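PDB 1CCZ: protein (CD58) from Homo sapiens, which binds the lymphocyte receptor CD2 through its immunoglobulin-like CD2-binding domain, and so probably promotes adhesion between cells. Local coordinates for residues S41-F46 and V53-V58. Numbering follows the deposited sequence.
Sequences SEFRAF and VYLDTV
Phe43 lays its ring across the gap to Leu55 and Val53. Its CE1 comes to 3.8 Å from Leu55 CB, and this approach is oblique to the ring. Leu55 CD2 lies a little farther from the same ring atom. At the ring's far end, Phe43 CZ meets Val53 CG2 at 4.0 Å. This methyl sits at the ring edge, near its plane. The same methyl also touches Ala45, with Val53 CG2 3.7 Å from Ala45 CB. One branch of Val53 thus touches both Phe43 and Ala45. The contact is wholly apolar.

The first torsion of Phe43 accounts for the ring's reach: CG is turned opposite the backbone N (chi1 164°), which leans the ring both across the gap and along its own strand, toward the Val53 end of strand 53-55. The side chains of Phe43, Ala45, Val53 and Leu55 leave their backbones toward the facing strand; those of Arg44 and Tyr54 start away from it. This is the alternation of two beta strands packed face to face. Their short axes approach to 8.5 Å, with an angle of 152° between their N-to-C directions, so they are roughly antiparallel.

On the side of strand 42-45 turned away from strand 53-55, Arg44 NH2 binds Glu42 OE1 at 3.0 Å in a salt bridge. The carboxylate oxygen lies in the guanidinium plane, but the nitrogen meets it from above the carboxylate plane. Arg44 NH1 forms a second salt bridge, to Glu37 on strand 33-39.

Ala45 and Leu55 are buried, while Phe43 remains exposed at the margin. The arrangement is that of an immunoglobulin-type beta sandwich. Strand 42-45 is an outermost strand of one sheet, beside strand 33-39, whose Leu38 also touches Phe43. Strand 53-55 borders the other sheet, next to strand 62-64, and Leu55 reaches across to Val26 and Trp28 of strand 26-30.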
loop_
_atom_site.group_PDB
_atom_site.type_symbol
_atom_site.label_atom_id
_atom_site.label_comp_id
_atom_site.label_asym_id
_atom_site.label_seq_id
_atom_site.Cartn_x
_atom_site.Cartn_y
_atom_site.Cartn_z
ATOM N N SER A 41 -22.616 -21.320 14.119
ATOM C CA SER A 41 -23.218 -20.106 14.692
ATOM C C SER A 41 -22.402 -19.341 15.717
ATOM O O SER A 41 -22.933 -18.502 16.452
ATOM C CB SER A 41 -24.560 -20.448 15.320
ATOM O OG SER A 41 -25.453 -20.904 14.320
ATOM N N GLU A 42 -21.116 -19.635 15.787
ATOM C CA GLU A 42 -20.264 -18.943 16.718
ATOM C C GLU A 42 -19.128 -18.279 15.980
ATOM O O GLU A 42 -18.630 -18.800 14.987
ATOM C CB GLU A 42 -19.686 -19.917 17.720
ATOM C CG GLU A 42 -20.707 -20.771 18.398
ATOM C CD GLU A 42 -20.071 -21.596 19.463
ATOM O OE1 GLU A 42 -19.237 -22.457 19.114
ATOM O OE2 GLU A 42 -20.382 -21.375 20.654
ATOM N N PHE A 43 -18.703 -17.130 16.475
ATOM C CA PHE A 43 -17.600 -16.438 15.855
ATOM C C PHE A 43 -16.363 -16.561 16.712
ATOM O O PHE A 43 -16.435 -16.556 17.944
ATOM C CB PHE A 43 -17.907 -14.961 15.674
ATOM C CG PHE A 43 -16.684 -14.150 15.396
ATOM C CD1 PHE A 43 -16.172 -14.067 14.109
ATOM C CD2 PHE A 43 -16.006 -13.513 16.429
ATOM C CE1 PHE A 43 -14.998 -13.362 13.853
ATOM C CE2 PHE A 43 -14.819 -12.797 16.180
ATOM C CZ PHE A 43 -14.317 -12.724 14.889
ATOM N N ARG A 44 -15.214 -16.703 16.066
ATOM C CA ARG A 44 -13.977 -16.724 16.811
ATOM C C ARG A 44 -12.818 -16.369 15.900
ATOM O O ARG A 44 -12.840 -16.667 14.706
ATOM C CB ARG A 44 -13.787 -18.066 17.539
ATOM C CG ARG A 44 -13.139 -19.165 16.765
ATOM C CD ARG A 44 -13.123 -20.459 17.576
ATOM N NE ARG A 44 -14.301 -20.618 18.430
ATOM C CZ ARG A 44 -15.409 -21.287 18.087
ATOM N NH1 ARG A 44 -15.511 -21.869 16.898
ATOM N NH2 ARG A 44 -16.419 -21.381 18.943
ATOM N N ALA A 45 -11.849 -15.653 16.465
ATOM C CA ALA A 45 -10.663 -15.241 15.727
ATOM C C ALA A 45 -9.479 -15.963 16.375
ATOM O O ALA A 45 -9.586 -16.450 17.497
ATOM C CB ALA A 45 -10.495 -13.727 15.798
ATOM N N PHE A 46 -8.358 -16.042 15.674
ATOM C CA PHE A 46 -7.210 -16.747 16.203
ATOM C C PHE A 46 -5.941 -15.934 16.181
ATOM O O PHE A 46 -5.811 -14.968 15.439
ATOM C CB PHE A 46 -6.967 -18.031 15.410
ATOM C CG PHE A 46 -8.184 -18.884 15.252
ATOM C CD1 PHE A 46 -9.092 -18.640 14.228
ATOM C CD2 PHE A 46 -8.442 -19.918 16.142
ATOM C CE1 PHE A 46 -10.243 -19.410 14.094
ATOM C CE2 PHE A 46 -9.594 -20.695 16.014
ATOM C CZ PHE A 46 -10.494 -20.437 14.989
ATOM N N VAL A 53 -10.353 -8.132 14.149
ATOM C CA VAL A 53 -10.959 -8.494 12.867
ATOM C C VAL A 53 -12.485 -8.443 13.019
ATOM O O VAL A 53 -13.015 -8.578 14.119
ATOM C CB VAL A 53 -10.565 -9.934 12.378
ATOM C CG1 VAL A 53 -9.069 -10.054 12.202
ATOM C CG2 VAL A 53 -11.063 -10.974 13.349
ATOM N N TYR A 54 -13.188 -8.190 11.928
ATOM C CA TYR A 54 -14.635 -8.216 11.959
ATOM C C TYR A 54 -15.064 -9.067 10.761
ATOM O O TYR A 54 -14.596 -8.872 9.640
ATOM C CB TYR A 54 -15.241 -6.838 11.835
ATOM C CG TYR A 54 -16.703 -6.931 11.443
ATOM C CD1 TYR A 54 -17.640 -7.496 12.314
ATOM C CD2 TYR A 54 -17.149 -6.489 10.188
ATOM C CE1 TYR A 54 -18.975 -7.618 11.950
ATOM C CE2 TYR A 54 -18.475 -6.608 9.818
ATOM C CZ TYR A 54 -19.382 -7.175 10.708
ATOM O OH TYR A 54 -20.697 -7.301 10.352
ATOM N N LEU A 55 -15.967 -10.007 10.994
ATOM C CA LEU A 55 -16.411 -10.897 9.936
ATOM C C LEU A 55 -17.880 -10.692 9.602
ATOM O O LEU A 55 -18.757 -10.963 10.431
ATOM C CB LEU A 55 -16.171 -12.340 10.381
ATOM C CG LEU A 55 -16.312 -13.499 9.397
ATOM C CD1 LEU A 55 -15.774 -13.114 8.022
ATOM C CD2 LEU A 55 -15.543 -14.685 9.955
ATOM N N ASP A 56 -18.151 -10.210 8.394
ATOM C CA ASP A 56 -19.529 -10.000 7.954
ATOM C C ASP A 56 -20.227 -11.361 7.840
ATOM O O ASP A 56 -19.865 -12.198 7.020
ATOM C CB ASP A 56 -19.546 -9.269 6.600
ATOM C CG ASP A 56 -20.947 -8.827 6.182
ATOM O OD1 ASP A 56 -21.902 -8.903 6.987
ATOM O OD2 ASP A 56 -21.088 -8.395 5.031
ATOM N N THR A 57 -21.232 -11.580 8.664
ATOM C CA THR A 57 -21.935 -12.856 8.668
ATOM C C THR A 57 -22.799 -13.090 7.447
ATOM O O THR A 57 -23.265 -14.210 7.216
ATOM C CB THR A 57 -22.835 -12.959 9.872
ATOM O OG1 THR A 57 -23.852 -11.957 9.756
ATOM C CG2 THR A 57 -22.039 -12.728 11.159
ATOM N N VAL A 58 -23.022 -12.042 6.668
ATOM C CA VAL A 58 -23.851 -12.162 5.478
ATOM C C VAL A 58 -23.066 -12.543 4.231
ATOM O O VAL A 58 -23.400 -13.518 3.544
ATOM C CB VAL A 58 -24.579 -10.848 5.204
ATOM C CG1 VAL A 58 -25.369 -10.948 3.925
ATOM C CG2 VAL A 58 -25.481 -10.523 6.364
#